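Side-chain contacts in DinB-like domain-containing protein (Enterococcus faecalis, PDB 3CEX), which is of unknown function but belongs to the DinB superfamily, whose members are built round a four-helix bundle: residues Thr35-Ala38 with Pro39-Ser43; Val99-Glu103 with Lys104-Ser108; Asp123-Glu127 with Glu128-Asp132. All coordinates share one frame; numbering follows the deposited sequence.

Contact 1 of 3, residues Thr35-Ala38 with Pro39-Ser43; sequences TMPA and PLIKS
Ala-38 and Ile-41 close a type I beta turn. Ile-41 N donates to Ala-38 O at 3.1 Å, with an N-H...O angle of 153°. The two residues form a single antiparallel bridge, a hydrogen-bonded pair. Beside this bond, Ile-41 CG1 lies 3.8 Å from Ala-38 CB. The other branch of Ile-41, CG2, points anti to the backbone N. It meets the ring of Pro-37, with CG2 only 3.5 Å from Pro-37 CG, a tight fit. The two side chains cross at about a right angle.

Met-36 is a selenomethionine. Its chain bends at SE (chi3 -85°) and brings CE over the backbone of the turn. CE comes within 3.1 Å of Pro-39 O and 3.5 Å of Ile-41 O. Ser-43 CB sits 3.3 Å from Thr-35 O where the two arms come together again.

Outside the turn, Pro-37 and Ile-41 rest on helix 144-170 at Thr-165. Tyr-164 of the second subunit packs on Ile-41. Ser-43 OG bonds Trp-46 N. The arrangement is a type I turn at the tip of a loop, followed by a serine N-cap that starts helix 44-62.

Contact 2 of 3, residues Val99-Glu103 with Lys104-Ser108; sequences VVVAE and KQLLS
Val-101 packs against Leu-107 and Leu-106 with both of its methyl groups. CG2 lies 3.9 Å from Leu-107 CD1. CG1 is 4.1 Å from Leu-107 CD2 and 4.2 Å from Leu-106 CD2. These are ordinary van der Waals separations. Val-101 and Leu-107 meet at a slant, and each valine methyl faces a different methyl of Leu-107. The valine CB points toward the helix, and chi1 (-69°), with CG1 anti to the carbonyl carbon, decides which methyl goes to which. The apolar patch carries on beyond the pair. Phe-78 touches both Val-101 and Leu-106, while Thr-45 touches both Val-101 and Leu-107.

The direct polar link is in the backbone. Leu-106 N donates to Glu-103 O at 3.4 Å, a long and weak bond. Leu-106 CB also sits 3.7 Å from Glu-103 O.

A water makes the second polar link. It accepts from Lys-104 N at 2.9 Å and donates to Glu-103 OE1 at 2.5 Å, a short length to be read with caution. The glutamate chain folds at chi2 (-76°), which curls the carboxylate back toward the following amide instead of letting it run outward. The water thus joins a carboxylate to a backbone N-H at the start of the helix. The positive end of the helix dipole would probably steady the negative charge there.

The ammonium group of Lys-104 goes elsewhere. Its NZ bonds the backbone oxygens of Met-28 and Leu-25, tying the helix start to the end of helix 8-25 and the loop after it. The whole is a loop-to-helix junction. A loop, largely extended but kinked at Ala-102, leads into the first turn of helix 104-124, one of the long helices of the DinB four-helix bundle.

Contact 3 of 3, residues Asp123-Glu127 with Glu128-Asp132; sequences DQIKE and EQLSD
Lys-126 and Gln-129 hold each other by two hydrogen bonds, one in each direction. Lys-126 N donates to Gln-129 OE1 at 2.6 Å, with an N-H...O angle of 159°. The donor lies in the plane of the amide carbonyl. In return, Gln-129 N donates to Lys-126 O at 2.9 Å. The pair resembles one half of a capping box, in which a side chain three residues on accepts from a backbone N-H. It stands ahead of residues 128-131, which have helical phi/psi without the regular bonds, in the loop that follows helix 104-124. The glutamine chain leaves beside its own backbone N (chi1 -64°) and then runs extended, so its amide reaches back three residues. The side chain and the backbone of Gln-129 thus hold the backbone N and O of one residue, Lys-126.

Further bonds continue the turn. Leu-130 N makes a weak bond to Glu-127 O, and Asp-132 N bonds Gln-129 O at 3.1 Å. Lys-126 bends at chi3 and chi4, and its NZ makes a weak bond to Gln-124 O.

The carboxylates of Glu-127 and Glu-128 are neighbours but do not touch. Glu-127 OE1 is instead bonded by Met-4 N of the second subunit. The same Met-4 packs on Leu-130. Asp-132 forms a salt bridge with Arg-144, at the start of helix 144-170.

The apolar contact is between Ile-125 and Leu-130, with Ile-125 CG1 4.3 Å from Leu-130 CD2. Ile-125 also crosses Gln-129 at a slant. The closest approach of its side chain is at the glutamine amide, where Ile-125 CD1 lies 3.1 Å from Gln-129 OE1 and 3.5 Å from Gln-129 CD.

Contacts 1 and 2 are neighbours, with centres about 16 Å apart. They touch at Ser-43 OG and Val-99 O, 4.1 Å from each other. Contact 3 lies across the chain's centre from both. Its centre is about 38 Å from that of contact 1 and about 34 Å from that of contact 2. Helix 104-124 joins contacts 2 and 3, because it starts in one and ends in the other. Contacts 1 and 3 both meet the second subunit. In contact 1, the side chain of Lys-42 also comes within about 3 Å of a bound glycerol, probably from crystallisation. That molecule alone does not establish a functional site.

Contact 1 of 3, residues Thr35-Ala38 with Pro39-Ser43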
loop_
_atom_site.group_PDB
_atom_site.type_symbol
_atom_site.label_atom_id
_atom_site.label_comp_id
_atom_site.label_asym_id
_atom_site.label_seq_id
_atom_site.Cartn_x
_atom_site.Cartn_y
_atom_site.Cartn_z
ATOM N N THR A 35 3.085 -20.649 -4.419
ATOM C CA THR A 35 3.338 -20.630 -5.842
ATOM C C THR A 35 3.773 -19.259 -6.311
ATOM O O THR A 35 3.044 -18.259 -6.127
ATOM C CB THR A 35 2.108 -21.062 -6.626
ATOM O OG1 THR A 35 1.818 -22.422 -6.282
ATOM C CG2 THR A 35 2.345 -20.956 -8.163
HETATM N N MSE A 36 4.945 -19.201 -6.950
HETATM C CA MSE A 36 5.363 -17.920 -7.530
HETATM C C MSE A 36 5.102 -17.948 -9.024
HETATM O O MSE A 36 5.638 -18.807 -9.730
HETATM C CB MSE A 36 6.773 -17.489 -7.069
HETATM C CG MSE A 36 7.954 -18.026 -7.723
HETATM SE SE MSE A 36 9.528 -17.065 -6.967
HETATM C CE MSE A 36 9.587 -15.463 -8.063
ATOM N N PRO A 37 4.166 -17.098 -9.499
ATOM C CA PRO A 37 3.739 -17.198 -10.894
ATOM C C PRO A 37 4.742 -16.746 -11.982
ATOM O O PRO A 37 4.518 -17.033 -13.156
ATOM C CB PRO A 37 2.430 -16.372 -10.943
ATOM C CG PRO A 37 2.421 -15.521 -9.768
ATOM C CD PRO A 37 3.408 -16.071 -8.762
ATOM N N ALA A 38 5.840 -16.096 -11.606
ATOM C CA ALA A 38 6.815 -15.589 -12.585
ATOM C C ALA A 38 8.071 -15.171 -11.842
ATOM O O ALA A 38 8.022 -14.920 -10.641
ATOM C CB ALA A 38 6.238 -14.390 -13.377
ATOM N N PRO A 39 9.215 -15.096 -12.551
ATOM C CA PRO A 39 10.468 -14.699 -11.888
ATOM C C PRO A 39 10.405 -13.456 -11.002
ATOM O O PRO A 39 11.064 -13.429 -9.955
ATOM C CB PRO A 39 11.436 -14.509 -13.069
ATOM C CG PRO A 39 10.935 -15.465 -14.090
ATOM C CD PRO A 39 9.435 -15.475 -13.962
ATOM N N LEU A 40 9.598 -12.458 -11.395
ATOM C CA LEU A 40 9.542 -11.163 -10.722
ATOM C C LEU A 40 8.235 -10.944 -9.963
ATOM O O LEU A 40 8.019 -9.867 -9.436
ATOM C CB LEU A 40 9.731 -10.008 -11.737
ATOM C CG LEU A 40 10.960 -10.090 -12.659
ATOM C CD1 LEU A 40 11.020 -8.978 -13.700
ATOM C CD2 LEU A 40 12.219 -10.097 -11.802
ATOM N N ILE A 41 7.374 -11.956 -9.941
ATOM C CA ILE A 41 6.137 -11.927 -9.220
ATOM C C ILE A 41 6.264 -12.913 -8.049
ATOM O O ILE A 41 6.312 -14.140 -8.253
ATOM C CB ILE A 41 4.957 -12.313 -10.124
ATOM C CG1 ILE A 41 4.902 -11.418 -11.361
ATOM C CG2 ILE A 41 3.650 -12.295 -9.314
ATOM C CD1 ILE A 41 4.731 -9.918 -11.055
ATOM N N LYS A 42 6.392 -12.376 -6.855
ATOM C CA LYS A 42 6.515 -13.150 -5.621
ATOM C C LYS A 42 5.224 -13.907 -5.250
ATOM O O LYS A 42 4.100 -13.475 -5.553
ATOM C CB LYS A 42 6.958 -12.238 -4.454
ATOM C CG LYS A 42 8.279 -11.425 -4.659
ATOM C CD LYS A 42 9.522 -12.350 -4.693
ATOM C CE LYS A 42 10.801 -11.550 -4.400
ATOM N NZ LYS A 42 11.297 -10.741 -5.570
ATOM N N SER A 43 5.395 -15.064 -4.625
ATOM C CA SER A 43 4.289 -15.817 -4.037
ATOM C C SER A 43 3.668 -15.055 -2.900
ATOM O O SER A 43 4.311 -14.175 -2.313
ATOM C CB SER A 43 4.779 -17.175 -3.518
ATOM O OG SER A 43 5.639 -17.070 -2.399
#

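Contact 2 of 3, residues Val99-Glu103 with Lys104-Ser108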
loop_
_atom_site.group_PDB
_atom_site.type_symbol
_atom_site.label_atom_id
_atom_site.label_comp_id
_atom_site.label_asym_id
_atom_site.label_seq_id
_atom_site.Cartn_x
_atom_site.Cartn_y
_atom_site.Cartn_z
ATOM N N VAL A 99 11.211 -19.579 -0.222
ATOM C CA VAL A 99 10.386 -19.145 0.891
ATOM C C VAL A 99 9.017 -19.798 0.699
ATOM O O VAL A 99 8.168 -19.309 -0.042
ATOM C CB VAL A 99 10.300 -17.630 1.014
ATOM C CG1 VAL A 99 9.386 -17.268 2.202
ATOM C CG2 VAL A 99 11.728 -17.007 1.183
ATOM N N VAL A 100 8.858 -20.962 1.327
ATOM C CA VAL A 100 7.643 -21.753 1.268
ATOM C C VAL A 100 7.357 -22.257 2.681
ATOM O O VAL A 100 8.278 -22.380 3.488
ATOM C CB VAL A 100 7.761 -22.949 0.266
ATOM C CG1 VAL A 100 7.928 -22.426 -1.150
ATOM C CG2 VAL A 100 8.922 -23.914 0.644
ATOM N N VAL A 101 6.084 -22.522 2.977
ATOM C CA VAL A 101 5.683 -23.006 4.300
ATOM C C VAL A 101 4.884 -24.304 4.192
ATOM O O VAL A 101 4.238 -24.586 3.163
ATOM C CB VAL A 101 4.829 -21.964 5.076
ATOM C CG1 VAL A 101 5.666 -20.750 5.495
ATOM C CG2 VAL A 101 3.610 -21.540 4.247
ATOM N N ALA A 102 4.910 -25.081 5.277
ATOM C CA ALA A 102 4.150 -26.331 5.358
ATOM C C ALA A 102 2.651 -26.090 5.605
ATOM O O ALA A 102 1.813 -26.858 5.125
ATOM C CB ALA A 102 4.751 -27.245 6.441
ATOM N N GLU A 103 2.321 -25.038 6.356
ATOM C CA GLU A 103 0.935 -24.685 6.652
ATOM C C GLU A 103 0.735 -23.171 6.684
ATOM O O GLU A 103 1.608 -22.431 7.152
ATOM C CB GLU A 103 0.484 -25.266 7.997
ATOM C CG GLU A 103 0.584 -26.772 8.136
ATOM C CD GLU A 103 -0.519 -27.547 7.411
ATOM O OE1 GLU A 103 -1.454 -26.928 6.841
ATOM O OE2 GLU A 103 -0.452 -28.799 7.449
ATOM N N LYS A 104 -0.435 -22.720 6.220
ATOM C CA LYS A 104 -0.764 -21.284 6.152
ATOM C C LYS A 104 -0.737 -20.579 7.523
ATOM O O LYS A 104 -0.311 -19.440 7.619
ATOM C CB LYS A 104 -2.156 -21.073 5.563
ATOM C CG LYS A 104 -2.277 -21.356 4.099
ATOM C CD LYS A 104 -3.616 -20.906 3.551
ATOM C CE LYS A 104 -4.793 -21.602 4.167
ATOM N NZ LYS A 104 -6.031 -20.976 3.664
ATOM N N GLN A 105 -1.178 -21.270 8.564
ATOM C CA GLN A 105 -1.227 -20.696 9.918
ATOM C C GLN A 105 0.090 -20.040 10.345
ATOM O O GLN A 105 0.074 -19.014 11.021
ATOM C CB GLN A 105 -1.666 -21.751 10.960
ATOM C CG GLN A 105 -2.130 -21.214 12.337
ATOM C CD GLN A 105 -3.299 -20.237 12.197
ATOM O OE1 GLN A 105 -4.280 -20.542 11.527
ATOM N NE2 GLN A 105 -3.185 -19.059 12.793
ATOM N N LEU A 106 1.224 -20.602 9.939
ATOM C CA LEU A 106 2.514 -20.029 10.326
ATOM C C LEU A 106 2.688 -18.589 9.849
ATOM O O LEU A 106 3.205 -17.728 10.574
ATOM C CB LEU A 106 3.665 -20.890 9.802
ATOM C CG LEU A 106 5.058 -20.454 10.234
ATOM C CD1 LEU A 106 5.176 -20.399 11.733
ATOM C CD2 LEU A 106 6.100 -21.402 9.631
ATOM N N LEU A 107 2.256 -18.340 8.614
ATOM C CA LEU A 107 2.320 -17.008 8.025
ATOM C C LEU A 107 1.451 -16.045 8.813
ATOM O O LEU A 107 1.875 -14.954 9.097
ATOM C CB LEU A 107 1.832 -17.036 6.571
ATOM C CG LEU A 107 2.690 -17.785 5.531
ATOM C CD1 LEU A 107 1.910 -18.036 4.256
ATOM C CD2 LEU A 107 4.012 -17.057 5.266
ATOM N N SER A 108 0.236 -16.475 9.166
ATOM C CA SER A 108 -0.682 -15.658 9.923
ATOM C C SER A 108 -0.121 -15.314 11.290
ATOM O O SER A 108 -0.278 -14.172 11.776
ATOM C CB SER A 108 -2.004 -16.375 10.140
ATOM O OG SER A 108 -2.695 -16.482 8.940
HETATM O O HOH W 1 -2.287 -24.850 5.699
#

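Contact 3 of 3, residues Asp123-Glu127 with Glu128-Asp132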
loop_
_atom_site.group_PDB
_atom_site.type_symbol
_atom_site.label_atom_id
_atom_site.label_comp_id
_atom_site.label_asym_id
_atom_site.label_seq_id
_atom_site.Cartn_x
_atom_site.Cartn_y
_atom_site.Cartn_z
ATOM N N ASP A 123 2.759 2.936 19.643
ATOM C CA ASP A 123 2.025 3.427 20.802
ATOM C C ASP A 123 2.927 4.006 21.885
ATOM O O ASP A 123 2.454 4.757 22.746
ATOM C CB ASP A 123 1.183 2.301 21.379
ATOM C CG ASP A 123 -0.019 1.975 20.516
ATOM O OD1 ASP A 123 -0.492 2.903 19.792
ATOM O OD2 ASP A 123 -0.488 0.789 20.546
ATOM N N GLN A 124 4.207 3.641 21.870
ATOM C CA GLN A 124 5.128 4.061 22.928
ATOM C C GLN A 124 6.157 5.100 22.477
ATOM O O GLN A 124 6.742 5.782 23.311
ATOM C CB GLN A 124 5.810 2.845 23.559
ATOM C CG GLN A 124 4.814 1.911 24.252
ATOM C CD GLN A 124 5.463 0.651 24.803
ATOM O OE1 GLN A 124 5.133 -0.465 24.383
ATOM N NE2 GLN A 124 6.384 0.816 25.747
ATOM N N ILE A 125 6.361 5.250 21.174
ATOM C CA ILE A 125 7.281 6.263 20.690
ATOM C C ILE A 125 6.767 7.651 21.115
ATOM O O ILE A 125 5.578 7.929 20.994
ATOM C CB ILE A 125 7.481 6.165 19.153
ATOM C CG1 ILE A 125 8.747 6.913 18.714
ATOM C CG2 ILE A 125 6.281 6.667 18.419
ATOM C CD1 ILE A 125 10.031 6.397 19.388
ATOM N N LYS A 126 7.663 8.487 21.654
ATOM C CA LYS A 126 7.374 9.897 21.956
ATOM C C LYS A 126 7.613 10.759 20.729
ATOM O O LYS A 126 8.501 10.487 19.916
ATOM C CB LYS A 126 8.209 10.400 23.155
ATOM C CG LYS A 126 7.581 10.030 24.499
ATOM C CD LYS A 126 8.586 9.970 25.650
ATOM C CE LYS A 126 9.231 8.572 25.815
ATOM N NZ LYS A 126 8.283 7.407 25.528
ATOM N N GLU A 127 6.790 11.785 20.592
ATOM C CA GLU A 127 6.763 12.604 19.401
ATOM C C GLU A 127 8.105 13.323 19.168
ATOM O O GLU A 127 8.489 13.590 18.038
ATOM C CB GLU A 127 5.614 13.594 19.547
ATOM C CG GLU A 127 5.296 14.445 18.333
ATOM C CD GLU A 127 4.488 15.681 18.718
ATOM O OE1 GLU A 127 4.904 16.815 18.337
ATOM O OE2 GLU A 127 3.459 15.501 19.428
ATOM N N GLU A 128 8.803 13.638 20.253
ATOM C CA GLU A 128 10.114 14.277 20.184
ATOM C C GLU A 128 11.183 13.349 19.567
ATOM O O GLU A 128 12.144 13.815 18.951
ATOM C CB GLU A 128 10.543 14.733 21.578
ATOM C CG GLU A 128 9.739 15.931 22.109
ATOM C CD GLU A 128 8.277 15.613 22.548
ATOM O OE1 GLU A 128 7.859 14.417 22.556
ATOM O OE2 GLU A 128 7.546 16.583 22.881
ATOM N N GLN A 129 10.992 12.040 19.726
ATOM C CA GLN A 129 11.916 11.039 19.191
ATOM C C GLN A 129 11.819 10.873 17.672
ATOM O O GLN A 129 12.734 10.330 17.065
ATOM C CB GLN A 129 11.677 9.686 19.844
ATOM C CG GLN A 129 11.952 9.629 21.313
ATOM C CD GLN A 129 11.449 8.337 21.932
ATOM O OE1 GLN A 129 10.241 8.062 21.949
ATOM N NE2 GLN A 129 12.376 7.534 22.455
ATOM N N LEU A 130 10.715 11.312 17.072
ATOM C CA LEU A 130 10.520 11.101 15.638
ATOM C C LEU A 130 11.543 11.839 14.759
ATOM O O LEU A 130 11.837 11.398 13.658
ATOM C CB LEU A 130 9.095 11.474 15.206
ATOM C CG LEU A 130 7.964 10.556 15.684
ATOM C CD1 LEU A 130 6.633 11.201 15.295
ATOM C CD2 LEU A 130 8.104 9.124 15.109
ATOM N N SER A 131 12.096 12.943 15.259
ATOM C CA SER A 131 13.087 13.702 14.498
ATOM C C SER A 131 14.508 13.147 14.647
ATOM O O SER A 131 15.433 13.658 14.020
ATOM C CB SER A 131 13.071 15.185 14.911
ATOM O OG SER A 131 13.466 15.332 16.254
ATOM N N ASP A 132 14.700 12.141 15.492
ATOM C CA ASP A 132 16.040 11.587 15.713
ATOM C C ASP A 132 16.652 11.028 14.422
ATOM O O ASP A 132 16.021 10.228 13.761
ATOM C CB ASP A 132 15.962 10.431 16.702
ATOM C CG ASP A 132 15.702 10.887 18.139
ATOM O OD1 ASP A 132 15.814 12.111 18.424
ATOM O OD2 ASP A 132 15.424 10.000 18.987
#